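Local structure of carbohydrate binding module (2W3J) at the calcium ion site. The protein binds uronic acid sugars as a family 35 carbohydrate binding module, a non-catalytic beta-sandwich domain that carries calcium. Sequence-based numbering; all coordinates share one arbitrary frame.

The calcium ion site. Residues 5-6, 25-30, 58, 122-123. With CA (calcium ion), chain B.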
ATOM      1  N   GLU A   5      -6.666  -5.495   2.755  1.00 15.45           N
ATOM      2  CA  GLU A   5      -6.286  -6.495   1.755  1.00 17.08           C
ATOM      3  C   GLU A   5      -6.909  -6.130   0.417  1.00 17.76           C
ATOM      4  O   GLU A   5      -7.998  -5.515   0.333  1.00 17.91           O
ATOM      5  CB  GLU A   5      -6.817  -7.870   2.194  1.00 17.19           C
ATOM      6  CG  GLU A   5      -6.235  -8.321   3.507  1.00 16.40           C
ATOM      7  CD  GLU A   5      -4.811  -8.839   3.392  1.00 19.21           C
ATOM      8  OE1 GLU A   5      -4.287  -8.950   2.250  1.00 16.19           O
ATOM      9  OE2 GLU A   5      -4.196  -9.158   4.447  1.00 19.90           O
ATOM     10  N   GLU A   6      -6.264  -6.570  -0.659  1.00 17.77           N
ATOM     11  CA  GLU A   6      -6.889  -6.439  -1.963  1.00 18.79           C
ATOM     12  C   GLU A   6      -8.228  -7.182  -2.019  1.00 19.95           C
ATOM     13  O   GLU A   6      -8.429  -8.199  -1.332  1.00 19.87           O
ATOM     14  CB  GLU A   6      -5.917  -6.939  -3.034  1.00 19.31           C
ATOM     15  CG  GLU A   6      -5.655  -8.442  -3.044  1.00 20.43           C
ATOM     16  CD  GLU A   6      -5.016  -8.995  -1.758  1.00 24.21           C
ATOM     17  OE1 GLU A   6      -4.193  -8.294  -1.117  1.00 24.35           O
ATOM     18  OE2 GLU A   6      -5.323 -10.167  -1.397  1.00 27.22           O
ATOM     19  N   TYR A  25       1.803 -14.422   1.152  1.00 15.95           N
ATOM     20  CA  TYR A  25       0.888 -13.283   1.253  1.00 15.68           C
ATOM     21  C   TYR A  25      -0.202 -13.541   2.317  1.00 16.41           C
ATOM     22  O   TYR A  25      -0.383 -14.675   2.815  1.00 17.13           O
ATOM     23  CB  TYR A  25       0.220 -12.994  -0.106  1.00 14.05           C
ATOM     24  CG  TYR A  25      -0.422 -14.248  -0.662  1.00 14.60           C
ATOM     25  CD1 TYR A  25      -1.705 -14.662  -0.243  1.00 13.66           C
ATOM     26  CD2 TYR A  25       0.260 -15.024  -1.578  1.00 16.58           C
ATOM     27  CE1 TYR A  25      -2.260 -15.822  -0.744  1.00 18.26           C
ATOM     28  CE2 TYR A  25      -0.292 -16.198  -2.073  1.00 16.73           C
ATOM     29  CZ  TYR A  25      -1.534 -16.588  -1.645  1.00 18.11           C
ATOM     30  OH  TYR A  25      -2.047 -17.757  -2.173  1.00 20.61           O
ATOM     31  N   THR A  26      -0.928 -12.495   2.665  1.00 16.55           N
ATOM     32  CA  THR A  26      -2.117 -12.627   3.488  1.00 16.82           C
ATOM     33  C   THR A  26      -3.344 -12.309   2.628  1.00 17.80           C
ATOM     34  O   THR A  26      -3.222 -11.808   1.509  1.00 15.15           O
ATOM     35  CB  THR A  26      -2.071 -11.702   4.702  1.00 17.57           C
ATOM     36  OG1 THR A  26      -1.932 -10.351   4.260  1.00 17.70           O
ATOM     37  CG2 THR A  26      -0.897 -12.060   5.616  1.00 19.17           C
ATOM     38  N   GLY A  27      -4.540 -12.639   3.104  1.00 17.86           N
ATOM     39  CA  GLY A  27      -5.706 -12.494   2.249  1.00 18.78           C
ATOM     40  C   GLY A  27      -5.598 -13.418   1.051  1.00 18.81           C
ATOM     41  O   GLY A  27      -5.033 -14.524   1.161  1.00 20.76           O
ATOM     42  N   THR A  28      -6.129 -12.983  -0.087  1.00 18.90           N
ATOM     43  CA  THR A  28      -6.208 -13.811  -1.300  1.00 19.64           C
ATOM     44  C   THR A  28      -4.938 -13.756  -2.157  1.00 17.52           C
ATOM     45  O   THR A  28      -4.758 -14.557  -3.092  1.00 16.67           O
ATOM     46  CB  THR A  28      -7.407 -13.352  -2.242  1.00 19.36           C
ATOM     47  OG1 THR A  28      -7.124 -12.057  -2.833  1.00 25.69           O
ATOM     48  CG2 THR A  28      -8.681 -13.281  -1.507  1.00 24.54           C
ATOM     49  N   GLY A  29      -4.070 -12.778  -1.895  1.00 15.36           N
ATOM     50  CA  GLY A  29      -2.981 -12.565  -2.850  1.00 13.82           C
ATOM     51  C   GLY A  29      -2.360 -11.216  -2.631  1.00 14.02           C
ATOM     52  O   GLY A  29      -2.307 -10.745  -1.506  1.00 14.46           O
ATOM     53  N   PHE A  30      -1.908 -10.594  -3.704  1.00 13.62           N
ATOM     54  CA  PHE A  30      -1.235  -9.304  -3.573  1.00 13.39           C
ATOM     55  C   PHE A  30      -1.388  -8.599  -4.897  1.00 13.31           C
ATOM     56  O   PHE A  30      -1.833  -9.210  -5.888  1.00 13.38           O
ATOM     57  CB  PHE A  30       0.266  -9.510  -3.290  1.00 13.19           C
ATOM     58  CG  PHE A  30       0.942 -10.492  -4.218  1.00 13.65           C
ATOM     59  CD1 PHE A  30       1.465 -10.078  -5.447  1.00 12.46           C
ATOM     60  CD2 PHE A  30       1.064 -11.833  -3.854  1.00 13.73           C
ATOM     61  CE1 PHE A  30       2.095 -10.978  -6.327  1.00 13.75           C
ATOM     62  CE2 PHE A  30       1.734 -12.732  -4.730  1.00 12.77           C
ATOM     63  CZ  PHE A  30       2.236 -12.294  -5.954  1.00 13.35           C
ATOM     64  N   ARG A  58       3.146  -4.113   3.695  1.00 13.14           N
ATOM     65  CA  ARG A  58       3.877  -5.377   3.581  1.00 13.16           C
ATOM     66  C   ARG A  58       4.021  -5.685   2.086  1.00 12.70           C
ATOM     67  O   ARG A  58       3.069  -5.563   1.323  1.00 12.54           O
ATOM     68  CB  ARG A  58       3.119  -6.507   4.281  1.00 12.89           C
ATOM     69  CG  ARG A  58       3.879  -7.816   4.371  1.00 12.97           C
ATOM     70  CD  ARG A  58       3.122  -8.811   5.297  1.00 15.65           C
ATOM     71  NE  ARG A  58       3.897 -10.032   5.532  1.00 18.86           N
ATOM     72  CZ  ARG A  58       3.692 -11.200   4.917  1.00 18.45           C
ATOM     73  NH1 ARG A  58       2.755 -11.330   3.976  1.00 18.36           N
ATOM     74  NH2 ARG A  58       4.468 -12.236   5.227  1.00 16.72           N
ATOM     75  N   ASP A 122       1.231  -6.644  -0.565  1.00 11.07           N
ATOM     76  CA  ASP A 122       0.370  -7.642   0.099  1.00 12.14           C
ATOM     77  C   ASP A 122      -0.790  -6.946   0.826  1.00 13.29           C
ATOM     78  O   ASP A 122      -1.943  -7.375   0.763  1.00 13.42           O
ATOM     79  CB  ASP A 122       1.213  -8.422   1.107  1.00 12.40           C
ATOM     80  CG  ASP A 122       0.404  -9.446   1.856  1.00 15.43           C
ATOM     81  OD1 ASP A 122      -0.509 -10.044   1.221  1.00 14.88           O
ATOM     82  OD2 ASP A 122       0.708  -9.644   3.047  1.00 19.69           O
ATOM     83  N   SER A 123      -0.463  -5.885   1.539  1.00 13.52           N
ATOM     84  CA  SER A 123      -1.469  -5.234   2.379  1.00 12.77           C
ATOM     85  C   SER A 123      -0.926  -3.916   2.896  1.00 13.46           C
ATOM     86  O   SER A 123       0.285  -3.650   2.861  1.00 14.18           O
ATOM     87  CB  SER A 123      -1.759  -6.138   3.597  1.00 11.82           C
ATOM     88  OG  SER A 123      -0.550  -6.367   4.364  1.00 15.13           O
TER
HETATM   89 CA    CA B1139      -2.758  -9.641   0.557  1.00 22.79          CA
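This probably structural calcium site has an all-oxygen, distorted six-coordinate modelled shell of three carboxylates and three backbone carbonyls; waters or weak ligands may be unseen. Asp122 contributes twice, through its side-chain OD1 and its carbonyl O, each 2.4 Å from CA. Its CG lies anti to the backbone N (chi1 179°), so that both oxygens converge on the ion. Glu5 and Glu6 each bend at chi2 and present OE1. Glu5 OE1 binds CA at 2.4 Å, whereas Glu6 OE1 sits at 2.6 Å and its OE2 is a longer, probably loose contact. Glu6 reaches the metal with CG in the crowded position between the backbone N and the carbonyl carbon (chi1 69°). The carbonyl oxygens of Thr26 and Gly29 add to the shell from the loop. The calcium should offset the mutual repulsion of the carboxylates and favour their ionised form.

A second shell of hydrogen bonds fixes the rotation of these carboxylates. Thr26 OG1 lies between two of them, hydrogen-bonded to the syn lone pair of Glu5 OE2 (2.6 Å) and, from above the carboxylate plane, to Asp122 OD2 (3.0 Å), two acceptors that must share its one proton. Thr26 N adds a bond to the syn lone pair of the metal-bound Asp122 OD1 (2.9 Å, 159° at H). Thr28 OG1 reaches the anti lone pair of Glu6 OE2 at 3.0 Å.

A salt bridge anchors the outer oxygen of Asp122: Arg58 NH1 lies 2.8 Å from OD2. The carboxylate lies at the guanidinium edge, but the donor comes from well above the carboxylate plane. The positive charge of Arg58 probably offsets part of the acidic cluster. Gly29 CA packs over the rim of one face of the Tyr25 ring.

The site ties the end of strand 2-5 and the loop entering strand 30-32 to strand 120-126, with Arg58 of strand 51-60 behind, and so probably stabilises the beta-sandwich rather than contacting sugar.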